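Local coordinates for protein poly(ADP-ribose) glycohydrolase (Thermomonospora curvata, PDB 3SIG) that hydrolyses poly(ADP-ribose) as a glycohydrolase and binds ADP-ribose in a pocket of its macrodomain-type fold, at residues L173-P178 with G218-G223. Residues are numbered along the deposited sequence; the frame is centred on the assembly and turned at random.
With AR6 ([(2R,3S,4R,5R)-5-(6-aminopurin-9-yl)-3,4-dihydroxy-oxolan-2-yl]methyl [hydroxy-[[(2R,3S,4R,5S)-3,4,5-trihydroxyoxolan-2-yl]methoxy]phosphoryl] hydrogen phosphate), chain B.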
ATOM      1  N   LEU A 173       0.227   5.023  -0.160  1.00  6.80           N
ATOM      2  CA  LEU A 173       0.509   5.235  -1.570  1.00  6.46           C
ATOM      3  C   LEU A 173      -0.194   4.119  -2.301  1.00  6.19           C
ATOM      4  O   LEU A 173       0.165   2.952  -2.108  1.00  7.23           O
ATOM      5  CB  LEU A 173       2.016   5.151  -1.813  1.00  8.07           C
ATOM      6  CG  LEU A 173       2.884   6.023  -0.889  1.00 13.43           C
ATOM      7  CD1 LEU A 173       4.304   5.572  -0.770  1.00 14.84           C
ATOM      8  CD2 LEU A 173       2.839   7.414  -1.374  1.00 22.39           C
ATOM      9  N   THR A 174      -1.173   4.484  -3.142  1.00  6.89           N
ATOM     10  CA  THR A 174      -2.016   3.510  -3.824  1.00  7.43           C
ATOM     11  C   THR A 174      -1.670   3.506  -5.295  1.00  7.50           C
ATOM     12  O   THR A 174      -1.936   4.477  -6.007  1.00  8.25           O
ATOM     13  CB  THR A 174      -3.508   3.846  -3.551  1.00  6.70           C
ATOM     14  OG1 THR A 174      -3.779   3.514  -2.191  1.00  7.74           O
ATOM     15  CG2 THR A 174      -4.499   3.100  -4.395  1.00  8.93           C
ATOM     16  N   SER A 175      -1.038   2.415  -5.719  1.00  6.86           N
ATOM     17  CA  SER A 175      -0.565   2.252  -7.078  1.00  7.84           C
ATOM     18  C   SER A 175      -0.702   0.780  -7.419  1.00  7.93           C
ATOM     19  O   SER A 175      -0.164  -0.057  -6.705  1.00  8.60           O
ATOM     20  CB  SER A 175       0.920   2.639  -7.135  1.00  9.53           C
ATOM     21  OG  SER A 175       1.546   2.267  -8.364  1.00 11.21           O
ATOM     22  N   PRO A 176      -1.425   0.437  -8.508  1.00  8.73           N
ATOM     23  CA  PRO A 176      -1.558  -0.984  -8.847  1.00  8.95           C
ATOM     24  C   PRO A 176      -0.371  -1.473  -9.644  1.00  8.26           C
ATOM     25  O   PRO A 176       0.059  -0.850 -10.614  1.00  9.30           O
ATOM     26  CB  PRO A 176      -2.806  -0.997  -9.738  1.00  9.58           C
ATOM     27  CG  PRO A 176      -2.751   0.332 -10.427  1.00 11.79           C
ATOM     28  CD  PRO A 176      -2.157   1.300  -9.441  1.00 10.15           C
ATOM     29  N   ALA A 177       0.180  -2.603  -9.241  1.00  8.91           N
ATOM     30  CA  ALA A 177       1.191  -3.273 -10.051  1.00  9.53           C
ATOM     31  C   ALA A 177       0.494  -3.762 -11.320  1.00  9.86           C
ATOM     32  O   ALA A 177      -0.719  -4.010 -11.321  1.00 10.22           O
ATOM     33  CB  ALA A 177       1.809  -4.450  -9.299  1.00  8.82           C
ATOM     34  N   PRO A 178       1.251  -3.957 -12.408  1.00 10.84           N
ATOM     35  CA  PRO A 178       0.639  -4.572 -13.590  1.00 11.67           C
ATOM     36  C   PRO A 178       0.086  -5.945 -13.232  1.00 12.92           C
ATOM     37  O   PRO A 178       0.673  -6.695 -12.448  1.00 12.58           O
ATOM     38  CB  PRO A 178       1.797  -4.659 -14.572  1.00 12.72           C
ATOM     39  CG  PRO A 178       3.029  -4.598 -13.747  1.00 13.53           C
ATOM     40  CD  PRO A 178       2.688  -3.694 -12.596  1.00 10.99           C
ATOM     41  N   GLY A 218       7.046  -3.966  -0.036  1.00  8.14           N
ATOM     42  CA  GLY A 218       6.883  -5.421   0.047  1.00  9.78           C
ATOM     43  C   GLY A 218       6.759  -5.991  -1.346  1.00  8.18           C
ATOM     44  O   GLY A 218       7.175  -5.361  -2.335  1.00  9.02           O
ATOM     45  N   ALA A 219       6.157  -7.171  -1.401  1.00  8.68           N
ATOM     46  CA  ALA A 219       6.055  -7.971  -2.613  1.00  9.57           C
ATOM     47  C   ALA A 219       4.880  -7.567  -3.492  1.00  8.26           C
ATOM     48  O   ALA A 219       4.022  -8.352  -3.863  1.00  9.39           O
ATOM     49  CB  ALA A 219       5.982  -9.444  -2.244  1.00 10.10           C
ATOM     50  N   TRP A 220       4.860  -6.283  -3.796  1.00  8.61           N
ATOM     51  CA  TRP A 220       3.882  -5.584  -4.629  1.00  7.36           C
ATOM     52  C   TRP A 220       3.643  -6.358  -5.913  1.00  8.10           C
ATOM     53  O   TRP A 220       4.597  -6.716  -6.619  1.00  9.52           O
ATOM     54  CB  TRP A 220       4.480  -4.237  -4.970  1.00  7.58           C
ATOM     55  CG  TRP A 220       3.672  -3.283  -5.775  1.00  8.51           C
ATOM     56  CD1 TRP A 220       2.354  -2.920  -5.618  1.00  9.52           C
ATOM     57  CD2 TRP A 220       4.196  -2.493  -6.827  1.00  7.39           C
ATOM     58  NE1 TRP A 220       2.036  -1.939  -6.529  1.00  8.11           N
ATOM     59  CE2 TRP A 220       3.160  -1.649  -7.266  1.00  8.19           C
ATOM     60  CE3 TRP A 220       5.466  -2.403  -7.441  1.00  9.33           C
ATOM     61  CZ2 TRP A 220       3.330  -0.742  -8.308  1.00 10.41           C
ATOM     62  CZ3 TRP A 220       5.633  -1.504  -8.474  1.00 11.16           C
ATOM     63  CH2 TRP A 220       4.571  -0.694  -8.908  1.00 11.53           C
ATOM     64  N   GLY A 221       2.394  -6.693  -6.200  1.00  7.75           N
ATOM     65  CA  GLY A 221       2.062  -7.336  -7.455  1.00  9.13           C
ATOM     66  C   GLY A 221       2.288  -8.836  -7.498  1.00  9.45           C
ATOM     67  O   GLY A 221       1.980  -9.443  -8.526  1.00 10.64           O
ATOM     68  N   CYS A 222       2.807  -9.436  -6.436  1.00  8.77           N
ATOM     69  CA  CYS A 222       3.329 -10.795  -6.516  1.00  8.74           C
ATOM     70  C   CYS A 222       2.413 -11.890  -5.996  1.00 10.10           C
ATOM     71  O   CYS A 222       2.861 -13.044  -5.885  1.00 11.91           O
ATOM     72  CB  CYS A 222       4.680 -10.900  -5.803  1.00 10.86           C
ATOM     73  SG  CYS A 222       5.981  -9.889  -6.496  1.00 11.80           S
ATOM     74  N   GLY A 223       1.176 -11.522  -5.665  1.00 11.18           N
ATOM     75  CA  GLY A 223       0.187 -12.492  -5.219  1.00 12.28           C
ATOM     76  C   GLY A 223      -0.927 -12.576  -6.222  1.00 12.00           C
ATOM     77  O   GLY A 223      -0.795 -13.234  -7.272  1.00 13.32           O
TER
HETATM   78  N1  AR6 B 280       1.339  -7.645   4.465  1.00  9.49           N
HETATM   79  C2  AR6 B 280       2.472  -7.875   3.809  1.00 10.25           C
HETATM   80  N3  AR6 B 280       2.625  -8.725   2.753  1.00  8.90           N
HETATM   81  C4  AR6 B 280       1.476  -9.336   2.383  1.00 10.35           C
HETATM   82  C5  AR6 B 280       0.223  -9.116   3.055  1.00  9.51           C
HETATM   83  C6  AR6 B 280       0.233  -8.232   4.101  1.00  9.54           C
HETATM   84  N6  AR6 B 280      -0.945  -7.993   4.811  1.00 11.25           N
HETATM   85  N7  AR6 B 280      -0.747  -9.921   2.357  1.00 10.07           N
HETATM   86  C8  AR6 B 280      -0.107 -10.552   1.431  1.00 10.32           C
HETATM   87  N9  AR6 B 280       1.226 -10.268   1.373  1.00  9.56           N
HETATM   88  PA  AR6 B 280      -1.317  -9.166  -2.853  1.00 10.02           P
HETATM   89  PB  AR6 B 280      -1.015  -7.950  -5.556  1.00  9.49           P
HETATM   90  C1' AR6 B 280       2.290 -10.722   0.482  1.00 10.60           C
HETATM   91  O1A AR6 B 280      -1.631 -10.465  -3.504  1.00 11.74           O
HETATM   92  O1B AR6 B 280      -0.439  -6.581  -5.862  1.00  9.97           O
HETATM   93  C1D AR6 B 280      -6.111  -7.343  -4.006  1.00 10.70           C
HETATM   94  O1D AR6 B 280      -7.349  -7.979  -4.160  1.00 12.62           O
HETATM   95  C2' AR6 B 280       2.045 -12.085  -0.129  1.00  9.74           C
HETATM   96  O2' AR6 B 280       3.259 -12.767  -0.276  1.00 12.26           O
HETATM   97  O2A AR6 B 280      -2.313  -8.606  -1.870  1.00 10.77           O
HETATM   98  O2B AR6 B 280      -0.349  -9.146  -6.148  1.00 10.19           O
HETATM   99  C2D AR6 B 280      -6.222  -5.998  -4.610  1.00 11.61           C
HETATM  100  O2D AR6 B 280      -7.333  -5.242  -4.272  1.00  9.81           O
HETATM  101  C3' AR6 B 280       1.494 -11.733  -1.463  1.00 11.11           C
HETATM  102  O3' AR6 B 280       1.770 -12.696  -2.427  1.00 12.06           O
HETATM  103  O3A AR6 B 280      -0.975  -8.084  -3.968  1.00  9.27           O
HETATM  104  C3D AR6 B 280      -5.779  -6.169  -6.000  1.00  9.66           C
HETATM  105  O3D AR6 B 280      -6.953  -6.496  -6.696  1.00 13.34           O
HETATM  106  C4' AR6 B 280       2.138 -10.422  -1.811  1.00 10.59           C
HETATM  107  O4' AR6 B 280       2.514  -9.835  -0.585  1.00  9.66           O
HETATM  108  C4D AR6 B 280      -4.820  -7.301  -5.899  1.00  9.86           C
HETATM  109  O4D AR6 B 280      -5.133  -8.053  -4.737  1.00 11.50           O
HETATM  110  C5' AR6 B 280       1.289  -9.461  -2.631  1.00 10.40           C
HETATM  111  O5' AR6 B 280       0.044  -9.227  -1.992  1.00 10.44           O
HETATM  112  C5D AR6 B 280      -3.356  -6.864  -5.867  1.00  9.41           C
HETATM  113  O5D AR6 B 280      -2.548  -8.025  -5.928  1.00  9.55           O
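Trp-220 reaches across to residues 175-177, its indole held by one hydrogen bond at the edge and one methyl over a face. CG is anti to the backbone N (chi1 -178°), and the indole beyond it lies against Ser-175 and Ala-177. Trp-220 NE1 donates to Ser-175 O at 2.9 Å; the N-H points at the oxygen with an angle of 157°, and the acceptor lies close to the ring plane, whereas the donor stands 34° out of the plane of the carbonyl group. Next to this bond, Ser-175 OG touches the benzo part of the indole, 3.5 Å from Trp-220 CZ2. Ala-177 covers one face: its CB sits 3.7 Å from the centroid of the Trp-220 five-membered ring, almost on the normal, in a CH-pi contact. The same methyl presses against Gly-221, with Ala-177 CB only 3.4 Å from Gly-221 CA, tighter than usual for two carbons. A side chain on Gly-221 would run into this methyl, and its positive phi also suits glycine, the third residue of a type II turn from Ala-219 to Cys-222. The turn and the residue after it present amides to ADP-ribose: Gly-223 N donates to O2B of AR6 at 2.9 Å, while Gly-221 N makes a weak bond to O1B of the same phosphate. Leu-92 of strand 90-94 and Phe-236 of helix 229-240 also touch the Trp-220 side chain. An alanine in place of Trp-220 would probably leave Ser-175 O without its indole donor and open a gap beneath the Ala-177 methyl. The arrangement is consistent with the phosphate-binding loop of macrodomains: polar edge and covered face fix the ring, and neighbouring backbone N-H groups probably help to offset the diphosphate charge.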